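Local atomic coordinates of transcriptional regulator, MarR family (Bacillus cereus, PDB entry 4XRF), a protein that probably binds DNA as a winged helix-turn-helix transcription factor of the MarR family and regulates transcription. Residues A[16-21]-A[110-115]; A[29-34]-A[98-103]. All blocks are in the same frame, centred on the assembly; numbering follows the deposited sequence.

Overall arrangement
Both contacts tie the long N-terminal helix 4-29, or the turn that ends it, to helical segments from late in the chain, and the loop closed by contact 1 encloses contact 2. Their centres lie about 17 Å apart. Both touch the second subunit, and contact 2 also meets the fourth. Contact 1 is helix on helix, partly buried, with an apolar layer beside isoquinoline and a more polar flank; no hydrogen bond crosses it. Contact 2 is smaller and wholly buried: one arginine from helix 95-106 reaches carbonyl oxygens of the turn between helices 4-29 and 33-45. Mixed apolar and polar side-chain packing joins the first pair, whereas backbone carbonyls and a guanidinium join the second.

Contact 1 of 2, residues A[16-21]-A[110-115]; sequences KKMQTE and EHIAKY. With DAO (lauric acid), chain F; ISQ (isoquinoline), chain E.
Helix 16-21 and helix 110-115 run roughly antiparallel, their directions 136° apart and their axes approaching to 10.2 Å, with Glu21 and Ile112 nearest in the backbone. The apolar part of the seam lies around Ile112 and Met18. The CG1-CD1 arm of Ile112 reaches across to the first side-chain carbon of Glu21, with CD1 3.7 Å from Glu21 CB. Met18, bent at chi2, brings its sulfur to the edge of the Tyr115 ring: SD is 4.2 Å from Tyr115 CD2 and lies near the ring plane, a Met-aromatic contact. The same side chain lines the isoquinoline site, Met18 CG coming 3.3 Å from C1 of the ligand, and the further bend at chi3 turns Met18 CE to 3.3 Å from C3 of the isoquinoline. On the more polar flank the Glu21 carboxylate sits against His111, its plane only 13° from that of the imidazole, and OE1 is 3.7 Å from His111 CB. Glu21 OE2 and His111 ND1 are close without bonding, so the carboxylate might favour a protonated imidazole. Lys17 runs across the tip of the phenol at about a right angle, with Lys17 CE 3.3 Å from Tyr115 OH. Lys16, on another side of its helix, reaches the lauric acid carboxylate through a weak NZ-O2 hydrogen bond of 3.4 Å. Gln8 of the second subunit packs on Met18 and Ile112, while its Ile138 packs on Lys17 and Tyr115. Such packing of N- and C-terminal helices, shared with a partner subunit, is characteristic of the all-helical dimerisation region of MarR proteins.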
loop_
_atom_site.group_PDB
_atom_site.type_symbol
_atom_site.label_atom_id
_atom_site.label_comp_id
_atom_site.label_asym_id
_atom_site.label_seq_id
_atom_site.Cartn_x
_atom_site.Cartn_y
_atom_site.Cartn_z
ATOM N N LYS A 16 -4.780 7.830 -1.211
ATOM C CA LYS A 16 -5.252 6.676 -1.950
ATOM C C LYS A 16 -5.157 6.937 -3.468
ATOM O O LYS A 16 -4.693 6.079 -4.227
ATOM C CB LYS A 16 -6.702 6.423 -1.526
ATOM C CG LYS A 16 -7.291 5.061 -1.815
ATOM C CD LYS A 16 -8.662 4.960 -1.154
ATOM C CE LYS A 16 -9.522 3.863 -1.766
ATOM N NZ LYS A 16 -10.090 4.248 -3.091
ATOM N N LYS A 17 -5.591 8.121 -3.903
ATOM C CA LYS A 17 -5.450 8.551 -5.296
ATOM C C LYS A 17 -3.980 8.824 -5.680
ATOM O O LYS A 17 -3.515 8.387 -6.731
ATOM C CB LYS A 17 -6.311 9.792 -5.553
ATOM C CG LYS A 17 -6.342 10.250 -6.996
ATOM C CD LYS A 17 -7.291 9.400 -7.837
ATOM C CE LYS A 17 -7.197 9.798 -9.296
ATOM N NZ LYS A 17 -8.128 9.028 -10.169
ATOM N N MET A 18 -3.258 9.539 -4.823
ATOM C CA MET A 18 -1.850 9.885 -5.071
ATOM C C MET A 18 -0.930 8.655 -5.173
ATOM O O MET A 18 0.046 8.664 -5.914
ATOM C CB MET A 18 -1.345 10.833 -3.978
ATOM C CG MET A 18 -0.561 12.035 -4.480
ATOM S SD MET A 18 -1.589 13.155 -5.442
ATOM C CE MET A 18 -1.105 14.747 -4.802
ATOM N N GLN A 19 -1.249 7.602 -4.428
ATOM C CA GLN A 19 -0.491 6.349 -4.450
ATOM C C GLN A 19 -0.534 5.636 -5.811
ATOM O O GLN A 19 0.478 5.115 -6.285
ATOM C CB GLN A 19 -1.034 5.422 -3.370
ATOM C CG GLN A 19 -0.114 4.286 -2.992
ATOM C CD GLN A 19 -0.438 3.742 -1.620
ATOM O OE1 GLN A 19 -0.323 4.448 -0.614
ATOM N NE2 GLN A 19 -0.855 2.484 -1.569
ATOM N N THR A 20 -1.710 5.606 -6.423
ATOM C CA THR A 20 -1.869 5.074 -7.768
ATOM C C THR A 20 -1.002 5.861 -8.758
ATOM O O THR A 20 -0.374 5.284 -9.632
ATOM C CB THR A 20 -3.346 5.165 -8.208
ATOM O OG1 THR A 20 -4.174 4.639 -7.163
ATOM C CG2 THR A 20 -3.607 4.401 -9.522
ATOM N N GLU A 21 -0.980 7.182 -8.617
ATOM C CA GLU A 21 -0.241 8.020 -9.547
ATOM C C GLU A 21 1.271 7.885 -9.322
ATOM O O GLU A 21 2.051 7.957 -10.262
ATOM C CB GLU A 21 -0.687 9.488 -9.450
ATOM C CG GLU A 21 -2.198 9.741 -9.546
ATOM C CD GLU A 21 -2.813 9.330 -10.863
ATOM O OE1 GLU A 21 -2.062 9.067 -11.826
ATOM O OE2 GLU A 21 -4.065 9.270 -10.944
ATOM N N GLU A 110 1.353 13.074 -15.179
ATOM C CA GLU A 110 0.653 14.292 -15.609
ATOM C C GLU A 110 -0.584 14.634 -14.779
ATOM O O GLU A 110 -0.991 15.798 -14.721
ATOM C CB GLU A 110 0.292 14.230 -17.109
ATOM C CG GLU A 110 1.478 14.467 -18.043
ATOM C CD GLU A 110 2.031 15.891 -17.971
ATOM O OE1 GLU A 110 1.338 16.823 -18.441
ATOM O OE2 GLU A 110 3.163 16.078 -17.458
ATOM N N HIS A 111 -1.188 13.626 -14.157
ATOM C CA HIS A 111 -2.309 13.854 -13.248
ATOM C C HIS A 111 -1.860 14.666 -12.018
ATOM O O HIS A 111 -2.559 15.591 -11.602
ATOM C CB HIS A 111 -2.976 12.531 -12.841
ATOM C CG HIS A 111 -3.694 11.844 -13.965
ATOM N ND1 HIS A 111 -5.070 11.758 -14.030
ATOM C CD2 HIS A 111 -3.228 11.223 -15.076
ATOM C CE1 HIS A 111 -5.423 11.117 -15.133
ATOM N NE2 HIS A 111 -4.324 10.780 -15.786
ATOM N N ILE A 112 -0.692 14.329 -11.459
ATOM C CA ILE A 112 -0.130 15.051 -10.307
ATOM C C ILE A 112 0.190 16.497 -10.675
ATOM O O ILE A 112 -0.100 17.410 -9.898
ATOM C CB ILE A 112 1.101 14.347 -9.694
ATOM C CG1 ILE A 112 0.685 13.026 -9.049
ATOM C CG2 ILE A 112 1.754 15.222 -8.615
ATOM C CD1 ILE A 112 1.841 12.100 -8.735
ATOM N N ALA A 113 0.750 16.702 -11.867
ATOM C CA ALA A 113 1.075 18.039 -12.351
ATOM C C ALA A 113 -0.202 18.860 -12.517
ATOM O O ALA A 113 -0.237 20.033 -12.153
ATOM C CB ALA A 113 1.839 17.960 -13.667
ATOM N N LYS A 114 -1.243 18.234 -13.070
ATOM C CA LYS A 114 -2.557 18.862 -13.222
ATOM C C LYS A 114 -3.148 19.344 -11.894
ATOM O O LYS A 114 -3.633 20.475 -11.826
ATOM C CB LYS A 114 -3.537 17.916 -13.931
ATOM C CG LYS A 114 -4.892 18.523 -14.250
ATOM C CD LYS A 114 -5.697 17.664 -15.224
ATOM C CE LYS A 114 -4.981 17.483 -16.559
ATOM N NZ LYS A 114 -5.942 17.305 -17.691
ATOM N N TYR A 115 -3.118 18.494 -10.862
ATOM C CA TYR A 115 -3.661 18.850 -9.547
ATOM C C TYR A 115 -2.923 20.049 -8.961
ATOM O O TYR A 115 -3.541 21.011 -8.511
ATOM C CB TYR A 115 -3.573 17.687 -8.538
ATOM C CG TYR A 115 -4.193 16.359 -8.960
ATOM C CD1 TYR A 115 -5.354 16.304 -9.738
ATOM C CD2 TYR A 115 -3.627 15.151 -8.528
ATOM C CE1 TYR A 115 -5.914 15.084 -10.108
ATOM C CE2 TYR A 115 -4.179 13.932 -8.885
ATOM C CZ TYR A 115 -5.314 13.899 -9.670
ATOM O OH TYR A 115 -5.844 12.678 -10.019
HETATM O O1 DAO F . -6.734 2.531 -4.404
HETATM O O2 DAO F . -8.444 1.312 -3.781
HETATM C C1 DAO F . -7.208 1.497 -3.880
HETATM C C2 DAO F . -6.267 0.423 -3.356
HETATM C C3 DAO F . -4.932 0.988 -2.865
HETATM C C4 DAO F . -4.817 0.931 -1.341
HETATM C C5 DAO F . -5.055 2.305 -0.722
HETATM C C6 DAO F . -4.419 2.434 0.658
HETATM C C7 DAO F . -4.602 3.848 1.205
HETATM C C8 DAO F . -3.325 4.398 1.840
HETATM C C9 DAO F . -3.458 5.898 2.101
HETATM C C10 DAO F . -2.118 6.568 2.388
HETATM C C11 DAO F . -2.287 7.732 3.360
HETATM C C12 DAO F . -1.267 8.825 3.119
HETATM C C1 ISQ E . 0.735 13.220 -1.703
HETATM N N2 ISQ E . 1.290 14.186 -2.466
HETATM C C3 ISQ E . 0.996 15.497 -2.305
HETATM C C4 ISQ E . 0.081 15.938 -1.343
HETATM C C4A ISQ E . -0.530 14.996 -0.520
HETATM C C5 ISQ E . -1.450 15.355 0.456
HETATM C C6 ISQ E . -2.027 14.360 1.250
HETATM C C7 ISQ E . -1.704 13.010 1.080
HETATM C C8 ISQ E . -0.789 12.600 0.107
HETATM C C8A ISQ E . -0.184 13.561 -0.706
#

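Contact 2 of 2, residues A[29-34]-A[98-103]; sequences TGLTPP and KARVEE. With PO4 (phosphate ion), chain I.
Hydrogen bonds from one arginine dominate here. Arg100 leaves helix 98-103 with CG anti to its backbone N (chi1 -172°), then bends at chi2 and chi3, which brings NH1 to two successive carbonyls. Arg100 NH1 gives a bent bond of 3.3 Å to Thr29 O (N-H...O 136°), on a lone pair in the carbonyl plane though tilted from the guanidinium plane, and a weak one of 3.4 Å to Gly30 O. Gln74 also binds Gly30 O through NE2, and its OE1 takes a bond from Arg100 NH2. These carbonyls belong to the turn where helix 4-29 ends: Gly30 has positive phi (73°), and Thr32 then N-caps helix 33-45, so the arginine grips the link from the N-terminal helix of the MarR fold to the next.

The charged contact is with phosphate, probably from the crystallisation liquor. Arg100 NE donates to phosphate O2 at 3.1 Å and Arg100 NH2 to phosphate O1 at 2.6 Å, both nearly straight. Arg100 of the fourth subunit binds the same ion, which may offset the repulsion between the two guanidinium groups.

Apolar packing comes from Leu31: its CD1 lies 3.9 Å from Arg100 CG, and Leu31 CD2 comes up to the guanidinium obliquely, near NH1.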
loop_
_atom_site.group_PDB
_atom_site.type_symbol
_atom_site.label_atom_id
_atom_site.label_comp_id
_atom_site.label_asym_id
_atom_site.label_seq_id
_atom_site.Cartn_x
_atom_site.Cartn_y
_atom_site.Cartn_z
ATOM N N THR A 29 9.653 5.923 -14.506
ATOM C CA THR A 29 10.934 6.596 -14.296
ATOM C C THR A 29 11.988 5.723 -13.608
ATOM O O THR A 29 13.168 6.037 -13.676
ATOM C CB THR A 29 10.779 7.908 -13.482
ATOM O OG1 THR A 29 10.320 7.602 -12.159
ATOM C CG2 THR A 29 9.782 8.850 -14.159
ATOM N N GLY A 30 11.560 4.644 -12.946
ATOM C CA GLY A 30 12.444 3.791 -12.133
ATOM C C GLY A 30 12.898 4.401 -10.809
ATOM O O GLY A 30 13.870 3.934 -10.206
ATOM N N LEU A 31 12.193 5.445 -10.364
ATOM C CA LEU A 31 12.527 6.168 -9.133
ATOM C C LEU A 31 11.322 6.400 -8.228
ATOM O O LEU A 31 10.253 6.691 -8.705
ATOM C CB LEU A 31 13.152 7.535 -9.476
ATOM C CG LEU A 31 14.378 7.513 -10.411
ATOM C CD1 LEU A 31 14.608 8.871 -11.076
ATOM C CD2 LEU A 31 15.632 7.014 -9.682
ATOM N N THR A 32 11.509 6.292 -6.916
ATOM C CA THR A 32 10.516 6.799 -5.970
ATOM C C THR A 32 10.680 8.326 -5.904
ATOM O O THR A 32 11.716 8.860 -6.329
ATOM C CB THR A 32 10.743 6.258 -4.555
ATOM O OG1 THR A 32 11.959 6.808 -4.057
ATOM C CG2 THR A 32 10.866 4.746 -4.550
ATOM N N PRO A 33 9.663 9.046 -5.389
ATOM C CA PRO A 33 9.839 10.499 -5.321
ATOM C C PRO A 33 11.055 11.026 -4.538
ATOM O O PRO A 33 11.647 12.008 -4.988
ATOM C CB PRO A 33 8.502 10.983 -4.740
ATOM C CG PRO A 33 7.525 9.995 -5.339
ATOM C CD PRO A 33 8.241 8.665 -5.218
ATOM N N PRO A 34 11.449 10.389 -3.404
ATOM C CA PRO A 34 12.648 10.906 -2.750
ATOM C C PRO A 34 13.940 10.653 -3.548
ATOM O O PRO A 34 14.852 11.508 -3.524
ATOM C CB PRO A 34 12.679 10.152 -1.402
ATOM C CG PRO A 34 11.230 9.823 -1.148
ATOM C CD PRO A 34 10.730 9.449 -2.518
ATOM N N LYS A 98 22.537 11.259 -14.491
ATOM C CA LYS A 98 22.177 12.497 -15.199
ATOM C C LYS A 98 21.163 12.246 -16.302
ATOM O O LYS A 98 20.187 12.990 -16.426
ATOM C CB LYS A 98 23.408 13.219 -15.757
ATOM C CG LYS A 98 23.129 14.664 -16.146
ATOM N N ALA A 99 21.380 11.197 -17.095
ATOM C CA ALA A 99 20.406 10.806 -18.108
ATOM C C ALA A 99 19.068 10.397 -17.469
ATOM O O ALA A 99 18.001 10.749 -17.974
ATOM C CB ALA A 99 20.957 9.689 -18.991
ATOM N N ARG A 100 19.116 9.668 -16.354
ATOM C CA ARG A 100 17.878 9.248 -15.688
ATOM C C ARG A 100 17.046 10.438 -15.184
ATOM O O ARG A 100 15.835 10.451 -15.359
ATOM C CB ARG A 100 18.132 8.258 -14.538
ATOM C CG ARG A 100 16.847 7.656 -13.971
ATOM C CD ARG A 100 16.240 6.561 -14.870
ATOM N NE ARG A 100 17.004 5.332 -14.712
ATOM C CZ ARG A 100 16.892 4.497 -13.675
ATOM N NH1 ARG A 100 16.001 4.715 -12.710
ATOM N NH2 ARG A 100 17.682 3.432 -13.594
ATOM N N VAL A 101 17.692 11.433 -14.575
ATOM C CA VAL A 101 16.949 12.567 -14.027
ATOM C C VAL A 101 16.253 13.398 -15.137
ATOM O O VAL A 101 15.086 13.784 -14.988
ATOM C CB VAL A 101 17.781 13.381 -12.986
ATOM C CG1 VAL A 101 18.923 14.154 -13.631
ATOM C CG2 VAL A 101 16.889 14.284 -12.155
ATOM N N GLU A 102 16.933 13.589 -16.269
ATOM C CA GLU A 102 16.343 14.263 -17.436
ATOM C C GLU A 102 15.173 13.484 -18.036
ATOM O O GLU A 102 14.122 14.058 -18.342
ATOM C CB GLU A 102 17.400 14.520 -18.512
ATOM C CG GLU A 102 18.478 15.510 -18.094
ATOM C CD GLU A 102 19.561 15.688 -19.148
ATOM O OE1 GLU A 102 19.266 15.515 -20.352
ATOM O OE2 GLU A 102 20.705 16.010 -18.778
ATOM N N GLU A 103 15.361 12.179 -18.207
ATOM C CA GLU A 103 14.292 11.290 -18.647
ATOM C C GLU A 103 13.096 11.326 -17.678
ATOM O O GLU A 103 11.957 11.477 -18.106
ATOM C CB GLU A 103 14.848 9.874 -18.807
ATOM C CG GLU A 103 13.810 8.773 -18.996
ATOM C CD GLU A 103 14.416 7.400 -18.740
ATOM O OE1 GLU A 103 15.052 6.853 -19.673
ATOM O OE2 GLU A 103 14.270 6.879 -17.603
HETATM P P PO4 I . 19.333 3.272 -16.835
HETATM O O1 PO4 I . 19.546 2.908 -15.386
HETATM O O2 PO4 I . 19.005 4.713 -16.965
HETATM O O3 PO4 I . 18.168 2.415 -17.374
HETATM O O4 PO4 I . 20.568 2.893 -17.643
#